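PDB 2WB3: hyaluronidase-phage associated from Streptococcus pyogenes, which cleaves hyaluronan by a lyase reaction as part of a phage tail fibre built round a triple-stranded beta-helix. Local coordinates for the interface of chains A and B and the interface of chains A and C. Numbering follows the deposited sequence. Chains: chain A/B/C, Hyaluronidase-phage associated.

Contact 1: the interface of chains A and B. Residues chain A 4-7; chain B 3-6.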
loop_
_atom_site.group_PDB
_atom_site.type_symbol
_atom_site.label_atom_id
_atom_site.label_comp_id
_atom_site.label_asym_id
_atom_site.label_seq_id
_atom_site.Cartn_x
_atom_site.Cartn_y
_atom_site.Cartn_z
ATOM N N VAL A 4 -5.435 -5.677 2.370
ATOM C CA VAL A 4 -4.059 -5.205 2.557
ATOM C C VAL A 4 -3.751 -5.368 4.035
ATOM O O VAL A 4 -4.514 -4.938 4.863
ATOM C CB VAL A 4 -3.878 -3.732 2.122
ATOM C CG1 VAL A 4 -2.434 -3.306 2.286
ATOM C CG2 VAL A 4 -4.237 -3.600 0.632
ATOM N N ASN A 5 -2.634 -6.019 4.355
ATOM C CA ASN A 5 -2.138 -6.131 5.723
ATOM C C ASN A 5 -0.736 -5.496 5.785
ATOM O O ASN A 5 0.118 -5.881 4.982
ATOM C CB ASN A 5 -1.921 -7.598 6.122
ATOM C CG ASN A 5 -3.169 -8.253 6.641
ATOM O OD1 ASN A 5 -3.634 -9.224 6.058
ATOM N ND2 ASN A 5 -3.692 -7.775 7.753
ATOM N N ILE A 6 -0.526 -4.571 6.724
ATOM C CA ILE A 6 0.788 -3.931 6.938
ATOM C C ILE A 6 1.240 -4.290 8.349
ATOM O O ILE A 6 0.531 -3.971 9.325
ATOM C CB ILE A 6 0.695 -2.403 6.818
ATOM C CG1 ILE A 6 -0.207 -2.006 5.662
ATOM C CG2 ILE A 6 2.059 -1.806 6.539
ATOM C CD1 ILE A 6 0.423 -2.206 4.359
ATOM N N VAL A 7 2.387 -4.972 8.464
ATOM C CA VAL A 7 2.870 -5.439 9.771
ATOM C C VAL A 7 4.253 -4.887 10.057
ATOM O O VAL A 7 5.188 -5.093 9.277
ATOM C CB VAL A 7 2.918 -6.939 9.846
ATOM C CG1 VAL A 7 3.575 -7.397 11.154
ATOM C CG2 VAL A 7 1.533 -7.571 9.692
ATOM N N ALA B 3 6.194 -7.471 5.257
ATOM C CA ALA B 3 5.835 -6.124 5.628
ATOM C C ALA B 3 4.468 -5.714 5.031
ATOM O O ALA B 3 3.629 -5.159 5.746
ATOM C CB ALA B 3 6.878 -5.162 5.172
ATOM N N VAL B 4 4.280 -5.923 3.740
ATOM C CA VAL B 4 2.983 -5.602 3.135
ATOM C C VAL B 4 2.534 -6.853 2.403
ATOM O O VAL B 4 3.285 -7.411 1.642
ATOM C CB VAL B 4 3.068 -4.402 2.163
ATOM C CG1 VAL B 4 1.699 -4.077 1.603
ATOM C CG2 VAL B 4 3.563 -3.166 2.932
ATOM N N ASN B 5 1.307 -7.303 2.662
ATOM C CA ASN B 5 0.690 -8.407 1.935
ATOM C C ASN B 5 -0.597 -7.890 1.266
ATOM O O ASN B 5 -1.432 -7.314 1.968
ATOM C CB ASN B 5 0.217 -9.513 2.891
ATOM C CG ASN B 5 1.303 -10.493 3.233
ATOM O OD1 ASN B 5 1.657 -10.626 4.397
ATOM N ND2 ASN B 5 1.801 -11.219 2.252
ATOM N N ILE B 6 -0.737 -8.114 -0.043
ATOM C CA ILE B 6 -1.949 -7.732 -0.795
ATOM C C ILE B 6 -2.565 -9.015 -1.341
ATOM O O ILE B 6 -1.896 -9.748 -2.099
ATOM C CB ILE B 6 -1.612 -6.802 -1.970
ATOM C CG1 ILE B 6 -0.568 -5.776 -1.563
ATOM C CG2 ILE B 6 -2.840 -6.032 -2.410
ATOM C CD1 ILE B 6 -1.113 -4.723 -0.709
HETATM O O HOH W 1 1.741 -7.965 6.293
HETATM O O HOH W 2 -3.458 -9.289 2.796
#

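Contact 2: the interface of chains A and C. Residues chain A 44, 46, 63-64; chain C 34, 43-44, 46.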
loop_
_atom_site.group_PDB
_atom_site.type_symbol
_atom_site.label_atom_id
_atom_site.label_comp_id
_atom_site.label_asym_id
_atom_site.label_seq_id
_atom_site.Cartn_x
_atom_site.Cartn_y
_atom_site.Cartn_z
ATOM N N LEU A 44 -13.557 2.467 11.182
ATOM C CA LEU A 44 -12.132 2.325 11.562
ATOM C C LEU A 44 -12.175 1.781 12.975
ATOM O O LEU A 44 -12.880 2.313 13.814
ATOM C CB LEU A 44 -11.375 3.707 11.520
ATOM C CG LEU A 44 -9.967 3.685 12.140
ATOM C CD1 LEU A 44 -9.065 2.653 11.436
ATOM C CD2 LEU A 44 -9.223 5.070 12.117
ATOM N N ILE A 46 -9.559 1.054 16.150
ATOM C CA ILE A 46 -8.185 1.241 16.614
ATOM C C ILE A 46 -8.116 0.493 17.945
ATOM O O ILE A 46 -8.893 0.756 18.850
ATOM C CB ILE A 46 -7.833 2.729 16.862
ATOM C CG1 ILE A 46 -8.078 3.630 15.626
ATOM C CG2 ILE A 46 -6.336 2.830 17.261
ATOM C CD1 ILE A 46 -7.883 5.178 15.937
ATOM N N ALA A 63 -5.092 5.454 22.210
ATOM C CA ALA A 63 -5.450 4.827 20.942
ATOM C C ALA A 63 -5.383 5.868 19.838
ATOM O O ALA A 63 -4.955 5.567 18.759
ATOM C CB ALA A 63 -6.877 4.256 21.041
ATOM N N LEU A 64 -5.888 7.071 20.080
ATOM C CA LEU A 64 -5.884 8.099 19.025
ATOM C C LEU A 64 -5.287 9.387 19.582
ATOM O O LEU A 64 -5.757 9.881 20.608
ATOM C CB LEU A 64 -7.307 8.374 18.567
ATOM C CG LEU A 64 -7.426 9.616 17.625
ATOM C CD1 LEU A 64 -6.668 9.385 16.314
ATOM C CD2 LEU A 64 -8.898 9.821 17.340
ATOM N N ILE C 34 -6.562 -0.860 12.971
ATOM C CA ILE C 34 -5.219 -0.583 13.455
ATOM C C ILE C 34 -4.985 -1.105 14.872
ATOM O O ILE C 34 -5.790 -0.914 15.710
ATOM C CB ILE C 34 -4.896 0.931 13.476
ATOM C CG1 ILE C 34 -5.270 1.614 12.189
ATOM C CG2 ILE C 34 -3.465 1.180 13.747
ATOM C CD1 ILE C 34 -5.388 3.032 12.355
ATOM N N THR C 43 -1.719 5.144 19.056
ATOM C CA THR C 43 -1.649 4.084 18.058
ATOM C C THR C 43 -1.861 4.723 16.658
ATOM O O THR C 43 -1.224 4.361 15.677
ATOM C CB THR C 43 -2.742 3.062 18.341
ATOM O OG1 THR C 43 -2.482 2.472 19.610
ATOM C CG2 THR C 43 -2.749 2.013 17.289
ATOM N N LEU C 44 -2.777 5.657 16.590
ATOM C CA LEU C 44 -2.877 6.481 15.362
ATOM C C LEU C 44 -2.593 7.892 15.836
ATOM O O LEU C 44 -3.177 8.340 16.805
ATOM C CB LEU C 44 -4.310 6.389 14.712
ATOM C CG LEU C 44 -4.569 7.406 13.586
ATOM C CD1 LEU C 44 -3.544 7.247 12.447
ATOM C CD2 LEU C 44 -6.007 7.327 12.954
ATOM N N ILE C 46 -2.764 11.799 14.369
ATOM C CA ILE C 46 -3.194 12.617 13.235
ATOM C C ILE C 46 -2.710 14.028 13.564
ATOM O O ILE C 46 -3.035 14.573 14.609
ATOM C CB ILE C 46 -4.734 12.647 13.068
ATOM C CG1 ILE C 46 -5.364 11.237 12.944
ATOM C CG2 ILE C 46 -5.084 13.460 11.793
ATOM C CD1 ILE C 46 -6.954 11.264 12.949
#

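Contact 3: the interface of chains A and C. Residues chain A 126, 128-129, 137; chain C 122, 124, 126.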
loop_
_atom_site.group_PDB
_atom_site.type_symbol
_atom_site.label_atom_id
_atom_site.label_comp_id
_atom_site.label_asym_id
_atom_site.label_seq_id
_atom_site.Cartn_x
_atom_site.Cartn_y
_atom_site.Cartn_z
ATOM N N LEU A 126 -21.995 27.017 35.433
ATOM C CA LEU A 126 -22.768 26.296 34.465
ATOM C C LEU A 126 -24.058 27.103 34.265
ATOM O O LEU A 126 -24.801 27.343 35.228
ATOM C CB LEU A 126 -23.112 24.892 34.993
ATOM C CG LEU A 126 -23.830 24.086 33.921
ATOM C CD1 LEU A 126 -22.891 23.727 32.735
ATOM C CD2 LEU A 126 -24.360 22.853 34.533
ATOM N N VAL A 128 -27.793 27.009 33.086
ATOM C CA VAL A 128 -28.853 26.009 32.903
ATOM C C VAL A 128 -30.228 26.685 32.842
ATOM O O VAL A 128 -30.352 27.866 33.140
ATOM C CB VAL A 128 -28.893 24.976 34.061
ATOM C CG1 VAL A 128 -27.731 24.021 33.964
ATOM C CG2 VAL A 128 -28.892 25.650 35.407
ATOM N N LYS A 129 -31.254 25.940 32.453
ATOM C CA LYS A 129 -32.628 26.440 32.565
ATOM C C LYS A 129 -33.170 26.232 33.983
ATOM O O LYS A 129 -32.652 25.370 34.732
ATOM C CB LYS A 129 -33.509 25.774 31.517
ATOM C CG LYS A 129 -33.322 26.396 30.153
ATOM C CD LYS A 129 -34.140 25.706 29.074
ATOM C CE LYS A 129 -34.199 26.627 27.842
ATOM N NZ LYS A 129 -34.991 26.080 26.692
ATOM N N ALA A 137 -30.988 20.917 38.581
ATOM C CA ALA A 137 -30.164 21.891 39.270
ATOM C C ALA A 137 -30.864 23.254 39.295
ATOM O O ALA A 137 -31.548 23.621 38.323
ATOM C CB ALA A 137 -28.798 21.994 38.612
ATOM N N VAL C 122 -25.707 24.508 29.317
ATOM C CA VAL C 122 -26.631 23.515 28.847
ATOM C C VAL C 122 -27.930 24.238 28.492
ATOM O O VAL C 122 -28.548 24.870 29.342
ATOM C CB VAL C 122 -26.909 22.466 29.946
ATOM C CG1 VAL C 122 -27.879 21.443 29.438
ATOM C CG2 VAL C 122 -25.622 21.783 30.408
ATOM N N GLY C 124 -30.971 23.617 28.552
ATOM C CA GLY C 124 -31.924 22.663 29.089
ATOM C C GLY C 124 -31.629 22.520 30.556
ATOM O O GLY C 124 -30.838 23.294 31.106
ATOM N N LEU C 126 -30.067 20.438 33.874
ATOM C CA LEU C 126 -29.098 19.450 34.245
ATOM C C LEU C 126 -29.695 18.697 35.441
ATOM O O LEU C 126 -30.012 19.310 36.471
ATOM C CB LEU C 126 -27.779 20.125 34.664
ATOM C CG LEU C 126 -26.714 19.075 34.944
ATOM C CD1 LEU C 126 -26.266 18.341 33.650
ATOM C CD2 LEU C 126 -25.557 19.735 35.576
#

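Contact 1: the interface of chains A and B
A:Asn5 and B:Asn5 face each other across two antiparallel strands, residues 4-8 of each chain, and join by a reciprocal pair of backbone hydrogen bonds. A:Asn5 N donates to B:Asn5 O at 3.0 Å, and B:Asn5 N returns the bond to A:Asn5 O; both are nearly straight, 168° at the hydrogen, with the donor in the carbonyl plane. Further along, A:Val7 N bonds to B:Ala3 O over 3.0 Å. Each isoleucine runs alongside the valine of the other chain, both side chains leaving the strands on the same face. The terminal methyl CD1 of A:Ile6 sits 3.6 Å from B:Val4 CG1 and is equally near CG2, so it rests against both branches; B:Ile6 meets A:Val4 likewise. CG1 of A:Ile6 lies beside its backbone N (chi1 -41°), and the second turn, chi2 -75°, bends CD1 towards the valine. Waters form the next shell: water 2 lies 2.9 Å from B:Asn5 O and 3.3 Å from the amide oxygen A:Asn5 OD1, while water 1 links A:Asn5 O to B:Asn5 OD1. The two-fold pairing joins the amino-terminal strands of two copies and holds chains end to end in the deposited assembly, an arrangement that may reflect the truncated fragment.

Contact 2: the interface of chains A and C
The backbone oxygen of A:Ala63 accepts a hydrogen bond from C:Leu44 N, 3.1 Å away and 162° at the hydrogen, with the donor tilted 27° from the carbonyl plane. Beside it, C:Thr43 brings its CB to 3.4 Å from A:Ala63 O, and its methyl CG2 lies 3.7 Å from A:Ile46 CG2 as the two side chains run alongside each other with reversed directions. C:Leu44 reaches inward with CG opposite its backbone N (chi1 170°), which turns its CB, CG and the branch CD2 towards side chains of chain A. A:Ile46 crosses it at about a right angle and ends with CD1 4.0 Å from C:Leu44 CB. The methyl A:Leu64 CD1 touches two neighbouring residues of chain C, C:Leu44 CG at 4.0 Å and C:Ile46 CD1 at 3.9 Å. At the other end A:Leu44 divides its branches: CD1 meets C:Ile34 CD1 at 3.8 Å, whereas CD2 turns to C:Leu44 CD2, the same residue of the neighbouring copy. The side-chain contacts are largely between aliphatic groups. Parallel bridges pair A:Ile46 with C:Ile34 and A:Leu64 with C:Leu44, so successive segments of the two chains pack side by side, strands 45-49 and 64-69 of chain A against chain C, within the triple-stranded beta-helix.

Contact 3: the interface of chains A and C
C:Gly124 and C:Leu126, which lose the most surface to chain A in this patch, each offer it a backbone oxygen. C:Gly124 O receives A:Lys129 N at 3.0 Å; the bond is straight at the hydrogen, 173°, but the donor stands above the carbonyl plane and off the lone pairs. The aliphatic part of the lysine then runs over the glycine: with chi1 -79° its CG lies beside the backbone N, and the extended chain carries CD to 3.8 Å from C:Gly124 CA. Having no side chain, the glycine presents its backbone directly to these methylenes. The oxygen of C:Leu126 takes the amide N of A:Ala137 at 2.8 Å, nearly along the C=O axis, and the methyl CB of A:Ala137 packs against the same oxygen at 3.6 Å. Roughly at right angles to this carbonyl, the C:Leu126 side chain extends away from its backbone N (chi1 -175°) to meet its counterpart, A:Leu126, which it crosses almost perpendicularly. Their CD2 methyls are 3.5 Å apart, a tight contact. A:Leu126 sends its other branch, CD1, towards C:Val122 CG2, 4.1 Å away. A:Val128 packs beside the two backbone bonds, its CG1 4.0 Å from C:Leu126 CB. Backbone bonds and aliphatic packing together tie the chains side by side shortly before helix 140-152, and probably help keep neighbouring subunits in register where the beta-rich shaft gives way to that helix.

Along the elongated assembly, the C-alpha centres of contacts 1 and 2 are about 17 Å apart, those of contacts 2 and 3 about 34 Å, and those of contacts 1 and 3 about 51 Å. The sum matches the longest separation, so the sites lie almost in a line. Contacts 2 and 3 join the same pair, chains A and C, side by side at two levels, whereas contact 1 links chain A to chain B end to end through strand 4-8. No residue is shared. Lateral association therefore recurs along the fibre, while the deposited hexamer additionally uses the amino-terminal strands.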